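Protein Amuc_1100 (Akkermansia muciniphila, PDB 6KNY) is of unknown molecular function but is a membrane protein, probably anchored by a transmembrane helix that the crystallised form lacks. Local coordinates at residues 141-146 and 178-183. Residues are numbered along the deposited sequence; the frame is centred on the assembly and turned at random.
Sequences KFIKVY and AFQGDR
One carbonyl oxygen, Ala178 O, takes two consecutive amides of the facing strand: Ile143 N at 2.8 Å and Lys144 N at 3.2 Å. Neither donor sits on a lone pair; both lie above the carbonyl plane, Ile143 N by 38°. The bulge turns the CB of Ile143 toward strand 178-181, where it packs 3.8 Å from Ala178 CB, and CD1 of Ile143 reaches over the backbone of Phe179. A straight bond from Ala178 N to Lys144 O, 3.0 Å long, resumes the ladder beyond the bulge, and Lys144 CG presses on Ala178 CB while NZ runs on to Gln268. Before the bulge the register is regular, with Lys141 and Gln180 exchanging two in-plane backbone bonds. Their side chains lie side by side on the same face as Ala178, the extended lysine running along the amide so that its CD is 3.3 Å from Gln180 NE2. Gln180 CG takes the crowded position between N and carbonyl carbon (chi1 76°), and OE1 is held by Gln264. An alanine here, lacking the amide that bonds Gln264 and lies along the Lys141 methylenes, would probably leave the lysine chain less firmly placed. On the other face, Phe142 and Phe179 form a non-hydrogen-bonded pair in which Phe142 CD1 meets Phe179 CB at 4.3 Å; the Phe142 ring packs against Val131 and Leu134 of helix 117-134, while Phe179 touches Leu139 and Val267. The arrangement is a classic beta bulge between antiparallel neighbours, strands 141-146 and 170-181, in a mixed, mostly antiparallel sheet packed against helices.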
ATOM      1  N   LYS A 141     -11.925   9.315  -7.133  0.51 33.97           N
ATOM      2  CA  LYS A 141     -11.039   8.635  -8.071  0.51 33.60           C
ATOM      3  C   LYS A 141      -9.761   8.216  -7.367  0.51 32.82           C
ATOM      4  O   LYS A 141      -9.241   8.953  -6.526  0.51 33.99           O
ATOM      5  CB  LYS A 141     -10.651   9.513  -9.274  0.51 37.07           C
ATOM      6  CG  LYS A 141     -11.677  10.540  -9.711  0.51 39.59           C
ATOM      7  CD  LYS A 141     -11.255  11.229 -10.984  0.51 39.53           C
ATOM      8  CE  LYS A 141     -12.338  12.193 -11.437  0.51 41.98           C
ATOM      9  NZ  LYS A 141     -11.956  12.942 -12.658  0.51 43.09           N
ATOM     10  N   PHE A 142      -9.269   7.033  -7.725  1.00 32.82           N
ATOM     11  CA  PHE A 142      -7.876   6.650  -7.523  1.00 30.84           C
ATOM     12  C   PHE A 142      -7.131   6.979  -8.811  1.00 33.45           C
ATOM     13  O   PHE A 142      -7.520   6.519  -9.892  1.00 35.02           O
ATOM     14  CB  PHE A 142      -7.734   5.161  -7.200  1.00 31.14           C
ATOM     15  CG  PHE A 142      -8.222   4.774  -5.833  1.00 35.70           C
ATOM     16  CD1 PHE A 142      -7.525   5.160  -4.700  1.00 34.83           C
ATOM     17  CD2 PHE A 142      -9.364   3.990  -5.682  1.00 35.94           C
ATOM     18  CE1 PHE A 142      -7.966   4.788  -3.428  1.00 37.71           C
ATOM     19  CE2 PHE A 142      -9.809   3.616  -4.420  1.00 36.57           C
ATOM     20  CZ  PHE A 142      -9.112   4.012  -3.292  1.00 38.83           C
ATOM     21  N   ILE A 143      -6.088   7.790  -8.710  1.00 30.15           N
ATOM     22  CA  ILE A 143      -5.374   8.268  -9.885  1.00 27.93           C
ATOM     23  C   ILE A 143      -4.131   7.429 -10.155  1.00 29.35           C
ATOM     24  O   ILE A 143      -3.821   7.117 -11.307  1.00 26.17           O
ATOM     25  CB  ILE A 143      -5.023   9.764  -9.710  1.00 29.78           C
ATOM     26  CG1 ILE A 143      -6.300  10.594  -9.619  1.00 30.73           C
ATOM     27  CG2 ILE A 143      -4.123  10.260 -10.874  1.00 32.65           C
ATOM     28  CD1 ILE A 143      -6.073  12.048  -9.222  1.00 32.45           C
ATOM     29  N   LYS A 144      -3.412   7.040  -9.104  1.00 29.46           N
ATOM     30  CA  LYS A 144      -2.221   6.234  -9.317  1.00 31.72           C
ATOM     31  C   LYS A 144      -1.833   5.545  -8.013  1.00 28.10           C
ATOM     32  O   LYS A 144      -2.034   6.093  -6.925  1.00 24.93           O
ATOM     33  CB  LYS A 144      -1.077   7.094  -9.887  1.00 39.05           C
ATOM     34  CG  LYS A 144      -0.135   7.763  -8.914  1.00 48.27           C
ATOM     35  CD  LYS A 144       1.014   8.436  -9.706  1.00 54.40           C
ATOM     36  CE  LYS A 144       2.029   9.168  -8.806  1.00 61.74           C
ATOM     37  NZ  LYS A 144       2.823  10.236  -9.523  1.00 62.41           N
ATOM     38  N   VAL A 145      -1.349   4.311  -8.136  1.00 27.90           N
ATOM     39  CA  VAL A 145      -0.613   3.633  -7.076  1.00 26.72           C
ATOM     40  C   VAL A 145       0.712   3.248  -7.708  1.00 26.02           C
ATOM     41  O   VAL A 145       0.766   2.344  -8.550  1.00 26.21           O
ATOM     42  CB  VAL A 145      -1.340   2.402  -6.521  1.00 25.14           C
ATOM     43  CG1 VAL A 145      -0.515   1.784  -5.390  1.00 23.98           C
ATOM     44  CG2 VAL A 145      -2.737   2.786  -6.031  1.00 26.10           C
ATOM     45  N   TYR A 146       1.779   3.930  -7.317  1.00 26.89           N
ATOM     46  CA  TYR A 146       3.080   3.763  -7.944  1.00 27.46           C
ATOM     47  C   TYR A 146       4.059   3.238  -6.903  1.00 27.31           C
ATOM     48  O   TYR A 146       4.199   3.831  -5.828  1.00 24.61           O
ATOM     49  CB  TYR A 146       3.571   5.085  -8.528  1.00 28.86           C
ATOM     50  CG  TYR A 146       5.047   5.068  -8.817  1.00 30.49           C
ATOM     51  CD1 TYR A 146       5.559   4.319  -9.874  1.00 32.03           C
ATOM     52  CD2 TYR A 146       5.930   5.787  -8.028  1.00 33.53           C
ATOM     53  CE1 TYR A 146       6.921   4.291 -10.131  1.00 35.16           C
ATOM     54  CE2 TYR A 146       7.291   5.767  -8.281  1.00 37.04           C
ATOM     55  CZ  TYR A 146       7.775   5.018  -9.333  1.00 34.63           C
ATOM     56  OH  TYR A 146       9.115   5.002  -9.588  1.00 40.66           O
ATOM     57  N   ALA A 178      -1.938   8.675  -5.492  1.00 28.36           N
ATOM     58  CA  ALA A 178      -2.629   9.885  -5.892  1.00 28.43           C
ATOM     59  C   ALA A 178      -4.116   9.566  -5.937  1.00 28.96           C
ATOM     60  O   ALA A 178      -4.516   8.515  -6.462  1.00 25.81           O
ATOM     61  CB  ALA A 178      -2.133  10.376  -7.256  1.00 29.18           C
ATOM     62  N   PHE A 179      -4.923  10.447  -5.361  1.00 27.01           N
ATOM     63  CA  PHE A 179      -6.368  10.279  -5.391  1.00 28.59           C
ATOM     64  C   PHE A 179      -6.994  11.660  -5.333  1.00 32.19           C
ATOM     65  O   PHE A 179      -6.296  12.671  -5.182  1.00 27.40           O
ATOM     66  CB  PHE A 179      -6.883   9.402  -4.243  1.00 26.42           C
ATOM     67  CG  PHE A 179      -6.410   9.835  -2.876  1.00 25.62           C
ATOM     68  CD1 PHE A 179      -7.079  10.819  -2.169  1.00 27.82           C
ATOM     69  CD2 PHE A 179      -5.300   9.240  -2.294  1.00 27.80           C
ATOM     70  CE1 PHE A 179      -6.648  11.208  -0.900  1.00 28.57           C
ATOM     71  CE2 PHE A 179      -4.860   9.613  -1.036  1.00 28.33           C
ATOM     72  CZ  PHE A 179      -5.536  10.606  -0.332  1.00 27.58           C
ATOM     73  N   GLN A 180      -8.319  11.694  -5.459  1.00 34.10           N
ATOM     74  CA  GLN A 180      -9.028  12.958  -5.388  1.00 35.34           C
ATOM     75  C   GLN A 180     -10.446  12.720  -4.903  1.00 31.94           C
ATOM     76  O   GLN A 180     -11.018  11.645  -5.096  1.00 33.23           O
ATOM     77  CB  GLN A 180      -9.021  13.688  -6.745  1.00 39.08           C
ATOM     78  CG  GLN A 180      -9.959  13.146  -7.789  1.00 45.71           C
ATOM     79  CD  GLN A 180     -10.331  14.210  -8.841  1.00 52.07           C
ATOM     80  OE1 GLN A 180     -11.044  15.169  -8.544  1.00 58.38           O
ATOM     81  NE2 GLN A 180      -9.837  14.040 -10.062  1.00 57.92           N
ATOM     82  N   GLY A 181     -11.001  13.739  -4.261  1.00 34.05           N
ATOM     83  CA  GLY A 181     -12.358  13.675  -3.758  1.00 32.24           C
ATOM     84  C   GLY A 181     -12.699  15.003  -3.131  1.00 37.36           C
ATOM     85  O   GLY A 181     -11.909  15.954  -3.183  1.00 35.56           O
ATOM     86  N   ASP A 182     -13.898  15.066  -2.549  1.00 37.86           N
ATOM     87  CA  ASP A 182     -14.289  16.282  -1.849  1.00 43.55           C
ATOM     88  C   ASP A 182     -13.414  16.442  -0.607  1.00 43.68           C
ATOM     89  O   ASP A 182     -12.726  15.505  -0.185  1.00 42.92           O
ATOM     90  CB  ASP A 182     -15.776  16.238  -1.489  1.00 44.45           C
ATOM     91  CG  ASP A 182     -16.068  15.329  -0.308  1.00 48.07           C
ATOM     92  OD1 ASP A 182     -15.815  14.112  -0.410  1.00 57.33           O
ATOM     93  OD2 ASP A 182     -16.521  15.839   0.737  1.00 72.39           O
ATOM     94  N   ARG A 183     -13.431  17.653  -0.031  1.00 40.51           N
ATOM     95  CA  ARG A 183     -12.575  17.952   1.119  1.00 40.28           C
ATOM     96  C   ARG A 183     -12.788  16.951   2.250  1.00 41.43           C
ATOM     97  O   ARG A 183     -11.826  16.529   2.914  1.00 38.24           O
ATOM     98  CB  ARG A 183     -12.828  19.383   1.608  1.00 39.79           C
TER